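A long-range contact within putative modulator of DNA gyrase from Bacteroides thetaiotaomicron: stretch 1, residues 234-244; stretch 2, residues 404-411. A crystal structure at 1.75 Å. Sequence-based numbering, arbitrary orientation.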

# COMPACT_ATOMS: atom_id res chain seq x y z
N LEU A 234 7.76 0.16 27.38
CA LEU A 234 7.48 0.09 28.81
C LEU A 234 6.80 1.37 29.31
O LEU A 234 6.05 1.33 30.26
CB LEU A 234 8.75 -0.17 29.63
CG LEU A 234 9.44 -1.53 29.42
CD1 LEU A 234 10.83 -1.57 30.05
CD2 LEU A 234 8.58 -2.67 29.95
N ARG A 235 7.10 2.49 28.66
CA ARG A 235 6.50 3.77 29.00
C ARG A 235 5.04 3.84 28.62
O ARG A 235 4.34 4.75 29.03
CB ARG A 235 7.27 4.91 28.29
CG ARG A 235 8.53 5.32 29.05
CD ARG A 235 9.33 6.44 28.35
NE ARG A 235 10.51 6.81 29.12
N LYS A 236 4.59 2.88 27.81
CA LYS A 236 3.19 2.82 27.40
C LYS A 236 2.31 2.14 28.47
O LYS A 236 1.10 2.11 28.33
CB LYS A 236 3.03 2.07 26.08
CG LYS A 236 3.78 2.71 24.88
CD LYS A 236 3.17 2.24 23.56
CE LYS A 236 3.80 2.91 22.34
NZ LYS A 236 2.97 2.69 21.08
N LEU A 237 2.93 1.60 29.51
CA LEU A 237 2.20 0.89 30.54
C LEU A 237 1.47 1.90 31.43
O LEU A 237 2.05 2.92 31.81
CB LEU A 237 3.14 0.03 31.39
CG LEU A 237 3.75 -1.22 30.73
CD1 LEU A 237 4.75 -1.85 31.69
CD2 LEU A 237 2.67 -2.22 30.31
N GLY A 238 0.21 1.62 31.73
CA GLY A 238 -0.58 2.46 32.62
C GLY A 238 -1.24 3.63 31.91
O GLY A 238 -1.81 4.50 32.56
N GLN A 239 -1.19 3.66 30.58
CA GLN A 239 -1.79 4.79 29.86
C GLN A 239 -3.28 4.94 30.16
O GLN A 239 -4.00 3.94 30.25
CB GLN A 239 -1.56 4.68 28.37
CG GLN A 239 -0.18 5.12 27.91
CD GLN A 239 0.06 4.80 26.43
OE1 GLN A 239 -0.66 3.98 25.86
NE2 GLN A 239 1.08 5.43 25.82
N LYS A 240 -3.72 6.17 30.37
CA LYS A 240 -5.10 6.50 30.78
C LYS A 240 -5.48 7.86 30.17
O LYS A 240 -4.62 8.65 29.88
CB LYS A 240 -5.22 6.66 32.30
CG LYS A 240 -5.33 5.41 33.13
CD LYS A 240 -5.89 5.69 34.52
CE LYS A 240 -4.97 6.58 35.35
NZ LYS A 240 -5.40 6.64 36.78
N LYS A 241 -6.78 8.13 30.05
CA LYS A 241 -7.26 9.45 29.69
C LYS A 241 -6.96 10.45 30.80
O LYS A 241 -6.74 10.06 31.94
CB LYS A 241 -8.78 9.42 29.47
CG LYS A 241 -9.22 8.61 28.25
CD LYS A 241 -10.77 8.54 28.13
CE LYS A 241 -11.23 8.30 26.68
NZ LYS A 241 -12.69 8.61 26.49
N VAL A 242 -6.95 11.74 30.45
CA VAL A 242 -6.84 12.83 31.43
C VAL A 242 -8.00 13.79 31.18
O VAL A 242 -8.71 13.63 30.19
CB VAL A 242 -5.49 13.58 31.33
CG1 VAL A 242 -4.33 12.63 31.62
CG2 VAL A 242 -5.32 14.22 29.93
N GLN A 243 -8.21 14.76 32.06
CA GLN A 243 -9.35 15.68 31.90
C GLN A 243 -9.25 16.45 30.59
O GLN A 243 -8.16 16.85 30.19
CB GLN A 243 -9.44 16.68 33.04
CG GLN A 243 -10.73 17.51 33.03
N SER A 244 -10.38 16.62 29.93
CA SER A 244 -10.43 17.39 28.70
C SER A 244 -10.18 18.87 28.97
O SER A 244 -10.53 19.39 30.04
CB SER A 244 -11.78 17.21 28.04
OG SER A 244 -11.89 15.88 27.61
N THR A 404 4.34 12.96 34.28
CA THR A 404 3.66 12.14 35.27
C THR A 404 2.84 11.05 34.60
O THR A 404 3.42 10.06 34.12
CB THR A 404 2.83 13.00 36.25
OG1 THR A 404 1.86 13.79 35.53
CG2 THR A 404 3.72 14.04 36.94
N GLN A 405 1.52 11.21 34.56
CA GLN A 405 0.64 10.13 34.15
C GLN A 405 0.84 9.79 32.71
O GLN A 405 0.90 10.69 31.85
CB GLN A 405 -0.82 10.53 34.37
CG GLN A 405 -1.79 9.37 34.16
CD GLN A 405 -3.16 9.81 33.70
OE1 GLN A 405 -3.49 9.67 32.52
NE2 GLN A 405 -3.95 10.39 34.61
N PRO A 406 0.99 8.51 32.39
CA PRO A 406 1.03 8.11 30.97
C PRO A 406 -0.35 8.29 30.36
O PRO A 406 -1.36 8.03 31.03
CB PRO A 406 1.43 6.64 31.01
CG PRO A 406 1.37 6.22 32.40
CD PRO A 406 1.13 7.37 33.30
N VAL A 407 -0.39 8.77 29.13
CA VAL A 407 -1.64 9.18 28.52
C VAL A 407 -1.93 8.43 27.22
O VAL A 407 -1.04 8.21 26.41
CB VAL A 407 -1.61 10.71 28.19
CG1 VAL A 407 -2.85 11.12 27.40
CG2 VAL A 407 -1.52 11.50 29.46
N SER A 408 -3.20 8.07 27.06
CA SER A 408 -3.73 7.61 25.79
C SER A 408 -5.24 7.85 25.78
O SER A 408 -5.79 8.45 26.69
CB SER A 408 -3.42 6.13 25.59
OG SER A 408 -4.17 5.35 26.51
N GLU A 409 -5.88 7.40 24.70
CA GLU A 409 -7.31 7.57 24.48
C GLU A 409 -7.77 9.01 24.54
O GLU A 409 -8.85 9.30 25.03
CB GLU A 409 -8.10 6.67 25.42
CG GLU A 409 -7.74 5.21 25.21
CD GLU A 409 -8.66 4.28 25.96
OE1 GLU A 409 -9.26 4.70 26.97
OE2 GLU A 409 -8.78 3.12 25.52
N MET A 410 -6.94 9.91 24.00
CA MET A 410 -7.33 11.33 23.88
C MET A 410 -7.19 11.76 22.43
O MET A 410 -6.41 11.20 21.66
CB MET A 410 -6.44 12.23 24.76
CG MET A 410 -6.43 11.89 26.24
SD MET A 410 -7.90 12.35 27.08
CE MET A 410 -7.76 14.15 27.06
N ASN A 411 -7.94 12.79 22.08
CA ASN A 411 -7.78 13.41 20.78
C ASN A 411 -7.32 14.84 20.94
O ASN A 411 -7.79 15.56 21.84
CB ASN A 411 -9.11 13.41 20.04
CG ASN A 411 -9.51 12.03 19.57
OD1 ASN A 411 -8.68 11.27 19.05
ND2 ASN A 411 -10.77 11.70 19.73

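The two stretches lie far apart in sequence but meet along a short backbone seam, burying 657 Å² counted over both sides. Stretch 1 has two overlapping turns, a type I turn from Leu234 to Leu237 and a type II turn from Lys236 to Gln239, and then runs on in extended form. Stretch 2 contributes the strand around Pro406 to Ser408.

A single beta bridge joins Lys240 to Val407. Both of its hydrogen bonds use the backbone of Lys240. Lys240 N donates to Pro406 O at 3.1 Å, and Ser408 N donates to Lys240 O at 3.2 Å. Pro406 has no amide hydrogen to give, but its carbonyl is free to accept. The sulfur of Met410 accepts a weak hydrogen bond from Val242 N, with N to SD at 3.6 Å. CA-H...O contacts support the bridge: Val407 CA lies 3.3 Å from Lys240 O, and Gln239 CA lies 3.5 Å from Pro406 O. A third, Lys241 CA to Ser408 O at 3.5 Å, follows just beyond.

Van der Waals contacts gather around Pro406. Its CA-to-CB bond points toward stretch 1, and Pro406 CG sits 3.4 Å from Leu237 O and 3.6 Å from Gly238 O. Gly238 has a positive phi, which favours glycine. Gln239 CG also packs on Pro406 CB at 3.8 Å, while Gln239 CB approaches Ser408 OG at 3.3 Å. Lys241 meets Glu409 through its aliphatic chain. The methylenes Lys241 CG and Glu409 CB touch at 3.6 Å. Lys241 CE, polarised by the neighbouring charged NZ, lies 3.1 Å from Glu409 O, a favourable place beside a carbonyl oxygen.

Two apolar side-chain pairs involve Val242. Val242 CG1 meets Val407 CG2 at 3.7 Å, and Val242 CG2 meets Met410 CE at 3.8 Å. The end of the Met410 side chain comes nearer to stretch 1 than its sideways CA-to-CB bond suggests.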